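Local coordinates for HTH-type transcriptional regulator mcbR (Escherichia coli UMEA 3718-1, PDB 4P9F), which represses expression of McbA by binding its promoter region, preventing colanic acid overproduction and mucoidy, and is important for biofilm formation, at residues Leu88-Leu93 with Pro143-Met148. Sequence-based numbering, arbitrary orientation.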
ATOM      1  N   LEU A  88       7.325  10.979  -3.169  1.00 26.30           N
ATOM      2  CA  LEU A  88       7.651  12.005  -4.144  1.00 27.74           C
ATOM      3  C   LEU A  88       6.409  12.372  -4.959  1.00 33.77           C
ATOM      4  O   LEU A  88       6.207  13.531  -5.324  1.00 31.69           O
ATOM      5  CB  LEU A  88       8.778  11.535  -5.064  1.00 24.48           C
ATOM      6  CG  LEU A  88      10.159  11.419  -4.399  1.00 34.77           C
ATOM      7  CD1 LEU A  88      11.245  11.127  -5.428  1.00 29.91           C
ATOM      8  CD2 LEU A  88      10.478  12.668  -3.622  1.00 35.93           C
HETATM    9  N   MSE A  89       5.580  11.377  -5.248  1.00 31.32           N
HETATM   10  CA  MSE A  89       4.314  11.626  -5.940  1.00 36.46           C
HETATM   11  C   MSE A  89       3.383  12.452  -5.064  1.00 36.30           C
HETATM   12  O   MSE A  89       2.762  13.418  -5.529  1.00 28.90           O
HETATM   13  CB  MSE A  89       3.626  10.304  -6.322  1.00 32.09           C
HETATM   14  CG  MSE A  89       2.288  10.466  -7.045  1.00 33.79           C
HETATM   15 SE   MSE A  89       1.320   8.739  -7.197  0.76 45.23          SE
HETATM   16  CE  MSE A  89       2.834   7.529  -7.035  1.00 78.48           C
ATOM     17  N   ALA A  90       3.282  12.061  -3.796  1.00 23.75           N
ATOM     18  CA  ALA A  90       2.466  12.795  -2.847  1.00 28.42           C
ATOM     19  C   ALA A  90       2.926  14.248  -2.720  1.00 34.08           C
ATOM     20  O   ALA A  90       2.106  15.165  -2.760  1.00 31.24           O
ATOM     21  CB  ALA A  90       2.484  12.108  -1.465  1.00 23.72           C
ATOM     22  N   VAL A  91       4.229  14.466  -2.570  1.00 30.34           N
ATOM     23  CA  VAL A  91       4.707  15.837  -2.345  1.00 28.01           C
ATOM     24  C   VAL A  91       4.476  16.726  -3.575  1.00 30.84           C
ATOM     25  O   VAL A  91       4.151  17.893  -3.415  1.00 35.35           O
ATOM     26  CB  VAL A  91       6.216  15.866  -1.928  1.00 37.18           C
ATOM     27  CG1 VAL A  91       7.151  15.640  -3.116  1.00 28.46           C
ATOM     28  CG2 VAL A  91       6.546  17.174  -1.241  1.00 41.00           C
ATOM     29  N   ALA A  92       4.585  16.165  -4.785  1.00 31.66           N
ATOM     30  CA  ALA A  92       4.400  16.951  -6.004  1.00 38.10           C
ATOM     31  C   ALA A  92       2.946  17.351  -6.174  1.00 39.07           C
ATOM     32  O   ALA A  92       2.661  18.459  -6.600  1.00 42.13           O
ATOM     33  CB  ALA A  92       4.894  16.186  -7.243  1.00 29.55           C
ATOM     34  N   LEU A  93       2.026  16.464  -5.811  1.00 38.05           N
ATOM     35  CA  LEU A  93       0.611  16.767  -5.929  1.00 35.99           C
ATOM     36  C   LEU A  93       0.147  17.740  -4.853  1.00 39.45           C
ATOM     37  O   LEU A  93      -0.806  18.490  -5.049  1.00 45.57           O
ATOM     38  CB  LEU A  93      -0.202  15.477  -5.829  1.00 38.40           C
ATOM     39  CG  LEU A  93      -0.013  14.520  -6.995  1.00 40.41           C
ATOM     40  CD1 LEU A  93      -0.759  13.215  -6.735  1.00 36.61           C
ATOM     41  CD2 LEU A  93      -0.489  15.199  -8.277  1.00 43.27           C
ATOM     42  N   PRO A 143      -6.221  10.279  -0.541  1.00 28.52           N
ATOM     43  CA  PRO A 143      -6.304   9.545   0.733  1.00 31.57           C
ATOM     44  C   PRO A 143      -5.742   8.133   0.672  1.00 26.77           C
ATOM     45  O   PRO A 143      -5.153   7.668   1.648  1.00 26.58           O
ATOM     46  CB  PRO A 143      -7.813   9.490   1.017  1.00 33.18           C
ATOM     47  CG  PRO A 143      -8.408  10.531   0.169  1.00 37.95           C
ATOM     48  CD  PRO A 143      -7.553  10.677  -1.029  1.00 32.94           C
ATOM     49  N   ILE A 144      -5.942   7.450  -0.451  1.00 29.94           N
ATOM     50  CA  ILE A 144      -5.429   6.091  -0.616  1.00 25.96           C
ATOM     51  C   ILE A 144      -3.902   6.100  -0.751  1.00 26.59           C
ATOM     52  O   ILE A 144      -3.204   5.228  -0.198  1.00 25.88           O
ATOM     53  CB  ILE A 144      -6.067   5.401  -1.837  1.00 26.48           C
ATOM     54  CG1 ILE A 144      -7.594   5.351  -1.660  1.00 31.55           C
ATOM     55  CG2 ILE A 144      -5.534   3.988  -1.990  1.00 25.86           C
ATOM     56  CD1 ILE A 144      -8.325   4.657  -2.811  1.00 31.61           C
ATOM     57  N   LEU A 145      -3.382   7.096  -1.463  1.00 24.82           N
ATOM     58  CA  LEU A 145      -1.931   7.260  -1.570  1.00 24.30           C
ATOM     59  C   LEU A 145      -1.345   7.507  -0.190  1.00 23.55           C
ATOM     60  O   LEU A 145      -0.407   6.837   0.208  1.00 22.84           O
ATOM     61  CB  LEU A 145      -1.564   8.416  -2.517  1.00 24.42           C
ATOM     62  CG  LEU A 145      -0.095   8.835  -2.649  1.00 23.61           C
ATOM     63  CD1 LEU A 145       0.773   7.687  -3.125  1.00 25.91           C
ATOM     64  CD2 LEU A 145       0.054  10.026  -3.620  1.00 24.50           C
ATOM     65  N   CYS A 146      -1.934   8.436   0.557  1.00 24.17           N
ATOM     66  CA  CYS A 146      -1.451   8.722   1.911  1.00 24.72           C
ATOM     67  C   CYS A 146      -1.529   7.526   2.864  1.00 29.07           C
ATOM     68  O   CYS A 146      -0.582   7.275   3.603  1.00 25.98           O
ATOM     69  CB  CYS A 146      -2.252   9.892   2.510  1.00 26.00           C
ATOM     70  SG  CYS A 146      -1.958  11.463   1.607  1.00 37.87           S
ATOM     71  N   GLU A 147      -2.644   6.796   2.839  1.00 24.11           N
ATOM     72  CA  GLU A 147      -2.793   5.602   3.676  1.00 25.20           C
ATOM     73  C   GLU A 147      -1.729   4.576   3.329  1.00 23.07           C
ATOM     74  O   GLU A 147      -1.165   3.928   4.202  1.00 26.48           O
ATOM     75  CB  GLU A 147      -4.192   4.971   3.538  1.00 24.74           C
ATOM     76  CG  GLU A 147      -4.577   3.996   4.706  1.00 39.34           C
ATOM     77  CD  GLU A 147      -3.968   2.569   4.614  1.00 54.70           C
ATOM     78  OE1 GLU A 147      -3.624   2.106   3.501  1.00 43.46           O
ATOM     79  OE2 GLU A 147      -3.847   1.895   5.670  1.00 49.23           O
HETATM   80  N   MSE A 148      -1.454   4.418   2.043  1.00 24.06           N
HETATM   81  CA  MSE A 148      -0.438   3.453   1.631  1.00 22.23           C
HETATM   82  C   MSE A 148       0.948   3.863   2.146  1.00 22.27           C
HETATM   83  O   MSE A 148       1.748   3.023   2.573  1.00 22.35           O
HETATM   84  CB  MSE A 148      -0.406   3.307   0.107  1.00 23.60           C
HETATM   85  CG  MSE A 148       0.604   2.255  -0.342  1.00 27.90           C
HETATM   86 SE   MSE A 148       0.291   1.593  -2.146  0.78 38.22          SE
HETATM   87  CE  MSE A 148      -1.508   0.921  -1.845  1.00 36.99           C
TER
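A90 and L145 bring their CA atoms closest, 7.2 Å apart, where helix 73-95 and the first turn of helix 143-156 pass in roughly opposite directions. Both helices belong to the all-helical FCD domain, the C-terminal domain of this GntR-family repressor, and the join is a small apolar one carried by one leucine against two residues of the other helix. L145 has CG anti to its backbone N (chi1 174°), and with chi2 at 59° CD2 is anti to CA, at the end of an extended zigzag, so this methyl reaches farthest across. It lands against the backbone of A90, CD2 lying 3.8 Å from A90 CA, and beside the methyl of the same residue, 3.9 Å from CB. The small alanine lets the leucine come right up to the helix surface. M89, a selenomethionine, flanks the same methyl, with its chain slanting across the leucine. Its chi3 of -23° leaves CE nearly eclipsed with CB, a sharp bend after CG. Around this patch, Y137 of helix 122-138 packs on both A90 and C146, while L86 adds to the leucine's surroundings. The dimer closes in too: M89 packs on E85 of the second subunit, and L145 N donates a hydrogen bond to OE2 of E78 of that subunit. Back at the leucine, CD2 sits 4.0 Å from the selenium of M89.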